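Local structure of secondary thiamine-phosphate synthase enzyme (Thermus thermophilus, 2CU5) at the interface of chains A and B. The protein probably has thiamine-phosphate synthase activity and belongs to the UPF0047 (YjbQ) family of small proteins. Coordinates in Å, arbitrary orientation; residue numbers count along the deposited sequence, not the author numbering. Chains: chain A/B, Conserved Hypothetical Protein TT1486.

Contact 1: the interface of chains A and B. Residues chain A 58, 62; chain B 69, 71, 73-76, 81-82.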
ATOM      1  N   ASP A  58      16.460  -1.066  11.023  1.00 17.79           N
ATOM      2  CA  ASP A  58      15.555  -2.058  11.588  1.00 17.95           C
ATOM      3  C   ASP A  58      14.495  -2.509  10.581  1.00 17.30           C
ATOM      4  O   ASP A  58      14.115  -3.681  10.563  1.00 16.98           O
ATOM      5  CB  ASP A  58      14.881  -1.516  12.855  1.00 18.43           C
ATOM      6  CG  ASP A  58      15.849  -1.376  14.019  1.00 18.51           C
ATOM      7  OD1 ASP A  58      17.024  -1.764  13.869  1.00 18.64           O
ATOM      8  OD2 ASP A  58      15.434  -0.883  15.089  1.00 18.46           O
ATOM      9  N   ARG A  62      14.155  -6.371   9.660  1.00 17.74           N
ATOM     10  CA  ARG A  62      12.905  -7.076   9.909  1.00 16.34           C
ATOM     11  C   ARG A  62      12.278  -7.599   8.615  1.00 15.89           C
ATOM     12  O   ARG A  62      11.706  -8.687   8.592  1.00 13.40           O
ATOM     13  CB  ARG A  62      11.931  -6.160  10.652  1.00 13.78           C
ATOM     14  CG  ARG A  62      12.302  -5.927  12.119  1.00 13.95           C
ATOM     15  CD  ARG A  62      11.453  -4.815  12.712  1.00 14.48           C
ATOM     16  NE  ARG A  62      11.653  -4.597  14.145  1.00 13.33           N
ATOM     17  CZ  ARG A  62      10.883  -5.115  15.099  1.00 14.87           C
ATOM     18  NH1 ARG A  62       9.859  -5.899  14.779  1.00 13.22           N
ATOM     19  NH2 ARG A  62      11.105  -4.805  16.373  1.00 12.74           N
TER
ATOM     20  N   ARG B  69       7.426  -6.407  19.275  1.00 17.45           N
ATOM     21  CA  ARG B  69       7.863  -5.174  19.920  1.00 18.91           C
ATOM     22  C   ARG B  69       9.297  -5.261  20.412  1.00 20.07           C
ATOM     23  O   ARG B  69      10.077  -4.320  20.260  1.00 20.90           O
ATOM     24  CB  ARG B  69       6.971  -4.844  21.120  1.00 20.68           C
ATOM     25  CG  ARG B  69       5.619  -4.281  20.779  1.00 26.20           C
ATOM     26  CD  ARG B  69       4.723  -4.284  22.007  1.00 29.54           C
ATOM     27  NE  ARG B  69       3.411  -3.709  21.721  1.00 32.98           N
ATOM     28  CZ  ARG B  69       3.180  -2.406  21.615  1.00 33.43           C
ATOM     29  NH1 ARG B  69       4.173  -1.543  21.777  1.00 33.60           N
ATOM     30  NH2 ARG B  69       1.955  -1.968  21.341  1.00 35.39           N
ATOM     31  N   ARG B  71      12.644  -6.922  19.856  1.00 18.02           N
ATOM     32  CA  ARG B  71      13.541  -7.655  18.959  1.00 18.67           C
ATOM     33  C   ARG B  71      14.974  -7.303  19.348  1.00 18.06           C
ATOM     34  O   ARG B  71      15.386  -6.146  19.244  1.00 18.84           O
ATOM     35  CB  ARG B  71      13.270  -7.250  17.504  1.00 18.75           C
ATOM     36  CG  ARG B  71      14.258  -7.796  16.468  1.00 19.40           C
ATOM     37  CD  ARG B  71      13.755  -7.528  15.055  1.00 19.46           C
ATOM     38  NE  ARG B  71      14.686  -7.984  14.025  1.00 19.19           N
ATOM     39  CZ  ARG B  71      15.681  -7.255  13.532  1.00 18.75           C
ATOM     40  NH1 ARG B  71      16.476  -7.769  12.601  1.00 18.93           N
ATOM     41  NH2 ARG B  71      15.875  -6.010  13.954  1.00 17.98           N
ATOM     42  N   GLN B  73      17.857  -7.643  17.919  1.00 16.17           N
ATOM     43  CA  GLN B  73      18.648  -7.027  16.862  1.00 16.01           C
ATOM     44  C   GLN B  73      18.299  -5.586  16.501  1.00 16.49           C
ATOM     45  O   GLN B  73      19.022  -4.950  15.729  1.00 16.19           O
ATOM     46  CB  GLN B  73      18.595  -7.889  15.598  1.00 17.46           C
ATOM     47  CG  GLN B  73      19.030  -9.328  15.823  1.00 19.48           C
ATOM     48  CD  GLN B  73      17.860 -10.258  16.062  1.00 21.80           C
ATOM     49  OE1 GLN B  73      16.978  -9.979  16.877  1.00 21.57           O
ATOM     50  NE2 GLN B  73      17.848 -11.380  15.349  1.00 22.19           N
ATOM     51  N   ASP B  74      17.201  -5.073  17.047  1.00 16.68           N
ATOM     52  CA  ASP B  74      16.791  -3.696  16.777  1.00 18.90           C
ATOM     53  C   ASP B  74      17.876  -2.716  17.223  1.00 19.54           C
ATOM     54  O   ASP B  74      18.463  -2.874  18.291  1.00 19.37           O
ATOM     55  CB  ASP B  74      15.484  -3.375  17.513  1.00 18.46           C
ATOM     56  CG  ASP B  74      14.255  -3.558  16.642  1.00 17.27           C
ATOM     57  OD1 ASP B  74      14.379  -4.086  15.515  1.00 18.32           O
ATOM     58  OD2 ASP B  74      13.157  -3.167  17.092  1.00 18.68           O
ATOM     59  N   ARG B  75      18.130  -1.701  16.401  1.00 20.32           N
ATOM     60  CA  ARG B  75      19.133  -0.694  16.715  1.00 22.18           C
ATOM     61  C   ARG B  75      18.448   0.617  17.099  1.00 22.58           C
ATOM     62  O   ARG B  75      19.060   1.493  17.713  1.00 22.48           O
ATOM     63  CB  ARG B  75      20.059  -0.503  15.512  1.00 25.80           C
ATOM     64  CG  ARG B  75      20.679  -1.817  15.051  1.00 30.26           C
ATOM     65  CD  ARG B  75      21.315  -1.730  13.673  1.00 36.58           C
ATOM     66  NE  ARG B  75      22.703  -1.277  13.721  1.00 40.88           N
ATOM     67  CZ  ARG B  75      23.510  -1.228  12.665  1.00 42.62           C
ATOM     68  NH1 ARG B  75      23.066  -1.605  11.471  1.00 42.60           N
ATOM     69  NH2 ARG B  75      24.762  -0.805  12.802  1.00 43.50           N
ATOM     70  N   HIS B  76      17.175   0.740  16.734  1.00 22.86           N
ATOM     71  CA  HIS B  76      16.373   1.921  17.053  1.00 23.07           C
ATOM     72  C   HIS B  76      16.005   1.798  18.530  1.00 24.82           C
ATOM     73  O   HIS B  76      15.005   1.170  18.886  1.00 23.21           O
ATOM     74  CB  HIS B  76      15.116   1.940  16.178  1.00 21.62           C
ATOM     75  CG  HIS B  76      14.281   3.172  16.332  1.00 21.78           C
ATOM     76  ND1 HIS B  76      14.792   4.444  16.185  1.00 22.02           N
ATOM     77  CD2 HIS B  76      12.959   3.324  16.579  1.00 21.45           C
ATOM     78  CE1 HIS B  76      13.820   5.327  16.334  1.00 22.89           C
ATOM     79  NE2 HIS B  76      12.697   4.673  16.573  1.00 22.19           N
ATOM     80  N   SER B  81      10.395   0.386  16.484  1.00 15.79           N
ATOM     81  CA  SER B  81      10.613  -0.060  15.114  1.00 14.12           C
ATOM     82  C   SER B  81       9.480  -0.983  14.673  1.00 14.52           C
ATOM     83  O   SER B  81       9.156  -1.054  13.489  1.00 14.28           O
ATOM     84  CB  SER B  81      11.948  -0.781  14.980  1.00 14.17           C
ATOM     85  OG  SER B  81      13.010   0.144  15.002  1.00 15.22           O
ATOM     86  N   HIS B  82       8.875  -1.694  15.624  1.00 14.73           N
ATOM     87  CA  HIS B  82       7.776  -2.586  15.282  1.00 13.68           C
ATOM     88  C   HIS B  82       6.647  -1.764  14.671  1.00 14.10           C
ATOM     89  O   HIS B  82       5.980  -2.208  13.736  1.00 12.16           O
ATOM     90  CB  HIS B  82       7.255  -3.330  16.524  1.00 14.27           C
ATOM     91  CG  HIS B  82       6.463  -2.474  17.467  1.00 13.59           C
ATOM     92  ND1 HIS B  82       7.030  -1.479  18.236  1.00 16.60           N
ATOM     93  CD2 HIS B  82       5.144  -2.476  17.772  1.00 12.76           C
ATOM     94  CE1 HIS B  82       6.096  -0.908  18.975  1.00 14.72           C
ATOM     95  NE2 HIS B  82       4.941  -1.494  18.712  1.00 18.01           N
TER
HETATM   96  O   HOH W   1      18.247  -3.941  13.050  1.00 26.29           O
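A:Asp58 and A:Arg62, one turn apart on helix 53-66 with helical backbone torsions, meet a loop of chain B whose backbone turns the successive N-H groups of B:Arg75 and B:His76 toward the A:Asp58 carboxylate. This is an N-H cradle for a carboxylate with a salt bridge beside it, an example of how a helix can be docked on a loop by matching a carboxylate to backbone N-H groups. B:Arg75 N gives a nearly straight bond of 2.8 Å to OD1 of A:Asp58, on the syn lone pair. B:His76 N reaches OD2 at 2.9 Å, also on the syn side but 29° out of the carboxylate plane. The anti lone pair of OD2 is taken by the hydroxyl OG of B:Ser81, at the start of helix 81-90, 2.6 Å away.

A:Arg62 keeps CG anti to its carbonyl carbon (chi1 -73°) and runs extended to NE, which brings the guanidinium across B:Asp74 at about a right angle, the two planes 49° apart. The grip is side-on, one nitrogen to each carboxylate oxygen: NE to OD1 at 3.1 Å, tilted from the guanidinium plane, and NH2 to OD2 at 2.7 Å, in that plane and almost straight. B:Arg71 slides past in the opposite direction, laying its CD over the centre of one guanidinium face of A:Arg62, while the backbone of B:Ser81 and B:His82 lies toward the rim of the other. B:Arg71 NH2 also bonds OD1 of B:Asp74, at 2.9 Å, so that oxygen has an arginine donor from each chain. An alanine in place of A:Arg62 would probably leave B:Asp74 without its partner across the interface and open a gap beside the B:Arg71 chain. The two neighbouring arginines are likely to be tolerated because the carboxylate between them offsets their charge. A water molecule completes the network, 2.6 Å from OD1 of A:Asp58 and 3.0 Å from the carbonyl oxygen of B:Gln73.

Contact 2: the interface of chains A and B. Residues chain A 33, 95-97, 104; chain B 4, 35, 37, 125, 127.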
ATOM      1  N   LEU A  33      -1.732  17.602  -5.601  1.00 19.55           N
ATOM      2  CA  LEU A  33      -1.290  16.230  -5.396  1.00 18.53           C
ATOM      3  C   LEU A  33      -0.216  15.832  -6.403  1.00 18.76           C
ATOM      4  O   LEU A  33      -0.165  16.352  -7.518  1.00 19.45           O
ATOM      5  CB  LEU A  33      -2.485  15.273  -5.480  1.00 18.14           C
ATOM      6  CG  LEU A  33      -3.424  15.367  -4.274  1.00 17.19           C
ATOM      7  CD1 LEU A  33      -4.727  14.635  -4.538  1.00 17.00           C
ATOM      8  CD2 LEU A  33      -2.713  14.792  -3.059  1.00 17.81           C
ATOM      9  N   LEU A  95       0.980   8.848  -3.356  1.00 16.29           N
ATOM     10  CA  LEU A  95       0.201  10.010  -3.759  1.00 15.84           C
ATOM     11  C   LEU A  95       0.442  10.975  -2.611  1.00 14.83           C
ATOM     12  O   LEU A  95       0.078  10.691  -1.469  1.00 15.81           O
ATOM     13  CB  LEU A  95      -1.277   9.654  -3.878  1.00 14.66           C
ATOM     14  CG  LEU A  95      -2.174  10.775  -4.409  1.00 16.38           C
ATOM     15  CD1 LEU A  95      -1.690  11.208  -5.788  1.00 16.61           C
ATOM     16  CD2 LEU A  95      -3.619  10.293  -4.461  1.00 17.48           C
ATOM     17  N   LEU A  96       1.076  12.105  -2.912  1.00 12.42           N
ATOM     18  CA  LEU A  96       1.419  13.075  -1.882  1.00 14.51           C
ATOM     19  C   LEU A  96       1.029  14.506  -2.231  1.00 16.20           C
ATOM     20  O   LEU A  96       0.882  14.856  -3.401  1.00 16.90           O
ATOM     21  CB  LEU A  96       2.928  13.020  -1.630  1.00 15.85           C
ATOM     22  CG  LEU A  96       3.501  11.644  -1.265  1.00 16.10           C
ATOM     23  CD1 LEU A  96       4.988  11.590  -1.575  1.00 16.90           C
ATOM     24  CD2 LEU A  96       3.234  11.363   0.210  1.00 16.27           C
ATOM     25  N   LEU A  97       0.876  15.322  -1.194  1.00 17.00           N
ATOM     26  CA  LEU A  97       0.522  16.733  -1.337  1.00 19.16           C
ATOM     27  C   LEU A  97       1.782  17.567  -1.516  1.00 19.95           C
ATOM     28  O   LEU A  97       2.805  17.306  -0.881  1.00 19.72           O
ATOM     29  CB  LEU A  97      -0.195  17.228  -0.082  1.00 20.02           C
ATOM     30  CG  LEU A  97      -1.539  16.607   0.278  1.00 24.31           C
ATOM     31  CD1 LEU A  97      -1.906  16.966   1.717  1.00 23.41           C
ATOM     32  CD2 LEU A  97      -2.587  17.100  -0.691  1.00 24.43           C
ATOM     33  N   ARG A 104       4.395  18.226   1.174  1.00 21.16           N
ATOM     34  CA  ARG A 104       3.851  18.479   2.508  1.00 22.54           C
ATOM     35  C   ARG A 104       3.905  17.160   3.269  1.00 21.11           C
ATOM     36  O   ARG A 104       3.136  16.240   2.992  1.00 20.51           O
ATOM     37  CB  ARG A 104       2.401  18.961   2.420  1.00 25.64           C
ATOM     38  CG  ARG A 104       2.207  20.216   1.588  1.00 32.07           C
ATOM     39  CD  ARG A 104       2.994  21.407   2.131  1.00 37.85           C
ATOM     40  NE  ARG A 104       2.482  21.921   3.404  1.00 43.52           N
ATOM     41  CZ  ARG A 104       2.820  21.458   4.606  1.00 45.96           C
ATOM     42  NH1 ARG A 104       3.682  20.455   4.725  1.00 48.32           N
ATOM     43  NH2 ARG A 104       2.300  22.008   5.697  1.00 47.65           N
TER
ATOM     44  N   VAL B   4      -6.406  21.555   2.432  1.00 35.29           N
ATOM     45  CA  VAL B   4      -6.737  20.271   3.036  1.00 33.65           C
ATOM     46  C   VAL B   4      -7.432  20.454   4.379  1.00 31.83           C
ATOM     47  O   VAL B   4      -7.189  21.433   5.088  1.00 30.72           O
ATOM     48  CB  VAL B   4      -5.470  19.411   3.259  1.00 35.63           C
ATOM     49  CG1 VAL B   4      -4.630  19.388   1.991  1.00 36.99           C
ATOM     50  CG2 VAL B   4      -4.663  19.952   4.435  1.00 36.59           C
ATOM     51  N   TYR B  35      -8.731  12.135  -0.994  1.00 15.95           N
ATOM     52  CA  TYR B  35      -7.390  11.723  -0.571  1.00 15.69           C
ATOM     53  C   TYR B  35      -7.223  11.829   0.947  1.00 16.10           C
ATOM     54  O   TYR B  35      -7.579  12.843   1.551  1.00 15.35           O
ATOM     55  CB  TYR B  35      -6.341  12.600  -1.267  1.00 14.67           C
ATOM     56  CG  TYR B  35      -4.917  12.446  -0.763  1.00 14.21           C
ATOM     57  CD1 TYR B  35      -4.133  11.352  -1.135  1.00 13.69           C
ATOM     58  CD2 TYR B  35      -4.340  13.417   0.049  1.00 11.33           C
ATOM     59  CE1 TYR B  35      -2.806  11.241  -0.717  1.00 15.28           C
ATOM     60  CE2 TYR B  35      -3.018  13.315   0.476  1.00 14.41           C
ATOM     61  CZ  TYR B  35      -2.256  12.231   0.087  1.00 12.52           C
ATOM     62  OH  TYR B  35      -0.937  12.162   0.468  1.00 16.82           O
ATOM     63  N   PHE B  37      -4.372  11.075   4.214  1.00 14.86           N
ATOM     64  CA  PHE B  37      -2.954  10.887   4.502  1.00 14.90           C
ATOM     65  C   PHE B  37      -2.634  11.108   5.980  1.00 15.62           C
ATOM     66  O   PHE B  37      -3.160  12.025   6.599  1.00 15.89           O
ATOM     67  CB  PHE B  37      -2.164  11.885   3.638  1.00 15.80           C
ATOM     68  CG  PHE B  37      -0.679  11.879   3.872  1.00 17.13           C
ATOM     69  CD1 PHE B  37       0.128  10.897   3.305  1.00 17.04           C
ATOM     70  CD2 PHE B  37      -0.080  12.886   4.624  1.00 18.13           C
ATOM     71  CE1 PHE B  37       1.508  10.921   3.479  1.00 17.17           C
ATOM     72  CE2 PHE B  37       1.302  12.919   4.806  1.00 17.13           C
ATOM     73  CZ  PHE B  37       2.099  11.934   4.230  1.00 18.02           C
ATOM     74  N   TRP B 125      -5.055  14.039   7.115  1.00 17.10           N
ATOM     75  CA  TRP B 125      -5.280  15.102   6.149  1.00 18.05           C
ATOM     76  C   TRP B 125      -6.262  14.619   5.097  1.00 18.57           C
ATOM     77  O   TRP B 125      -6.145  13.505   4.578  1.00 20.43           O
ATOM     78  CB  TRP B 125      -3.960  15.526   5.499  1.00 18.87           C
ATOM     79  CG  TRP B 125      -2.959  16.074   6.473  1.00 18.95           C
ATOM     80  CD1 TRP B 125      -3.182  16.415   7.780  1.00 20.35           C
ATOM     81  CD2 TRP B 125      -1.584  16.379   6.212  1.00 20.80           C
ATOM     82  NE1 TRP B 125      -2.035  16.914   8.344  1.00 19.78           N
ATOM     83  CE2 TRP B 125      -1.038  16.903   7.405  1.00 21.75           C
ATOM     84  CE3 TRP B 125      -0.760  16.261   5.085  1.00 21.56           C
ATOM     85  CZ2 TRP B 125       0.299  17.309   7.502  1.00 23.30           C
ATOM     86  CZ3 TRP B 125       0.569  16.665   5.180  1.00 22.73           C
ATOM     87  CH2 TRP B 125       1.085  17.182   6.382  1.00 22.62           C
ATOM     88  N   ARG B 127      -8.224  15.696   1.450  1.00 19.42           N
ATOM     89  CA  ARG B 127      -8.220  16.601   0.308  1.00 20.92           C
ATOM     90  C   ARG B 127      -9.143  16.096  -0.784  1.00 19.86           C
ATOM     91  O   ARG B 127      -9.117  14.916  -1.146  1.00 19.76           O
ATOM     92  CB  ARG B 127      -6.814  16.766  -0.268  1.00 21.78           C
ATOM     93  CG  ARG B 127      -6.752  17.810  -1.388  1.00 24.89           C
ATOM     94  CD  ARG B 127      -5.414  17.787  -2.093  1.00 27.71           C
ATOM     95  NE  ARG B 127      -5.342  18.721  -3.216  1.00 28.92           N
ATOM     96  CZ  ARG B 127      -5.201  20.037  -3.097  1.00 29.32           C
ATOM     97  NH1 ARG B 127      -5.120  20.599  -1.899  1.00 29.18           N
ATOM     98  NH2 ARG B 127      -5.112  20.790  -4.185  1.00 29.83           N
TER
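The phenol ring of B:Tyr35 takes the methyl CD2 of A:Leu33 over the centre of one face, 3.7 Å above its plane, in a CH-pi contact. Toward the rim on that same side lie other leucines of chain A: CD2 of A:Leu95 is 3.5 Å from CD1 of B:Tyr35, and CG of A:Leu97 is 3.6 Å from its CE2. B:Trp125 presents the six-membered end of its indole, with the backbone carbonyl of A:Arg104 at that edge; O of A:Arg104 is 3.4 Å from CZ3, but A:Arg104 is poorly ordered and this contact is tentative. B:Phe37 offers CE1 to the methyl CD2 of A:Leu96.

Holding CG anti to the backbone N (chi1 171°), B:Tyr35 runs past A:Leu95 in the opposite direction and delivers its hydroxyl to the backbone of strand 93-99. There OH donates to the carbonyl oxygen of A:Leu95 at 2.6 Å, approaching it tilted 27° from the carbonyl plane. A polar tip is thus satisfied amid otherwise apolar surroundings, and the bond would be expected to fix the ring's depth as well as its direction.

A:Leu97 forks among several partners. Its CD1 branch touches CE3 of B:Trp125 and, at 3.7 Å, CG1 of B:Val4, whereas CD2 presses tightly on the aliphatic part of B:Arg127, 3.2 Å from CD. That extended arginine also passes A:Leu33 in the opposite direction, so its methylenes serve as apolar surface. As a worked example of apolar matching between strands, the patch joins the sheet surfaces of the two subunits and likely contributes to holding the assembly of three copies together.

The C-alpha centres of contact 1 and contact 2 lie about 29 Å apart, and share no residues. Contact 1 sets helix 53-66 of chain A against a loop and the start of helix 81-90 in chain B; contact 2 is mostly strand against strand, with loop residues at its margin, and strand 32-37 serves both chains. The first is largely charged, the second apolar, which suggests that the charged patch mainly sets register while the apolar one buries surface. Such anchors would resist rocking of one subunit on the other. Since the interface is not an exact two-fold, it suits the deposited three-copy assembly, plausibly the biological one.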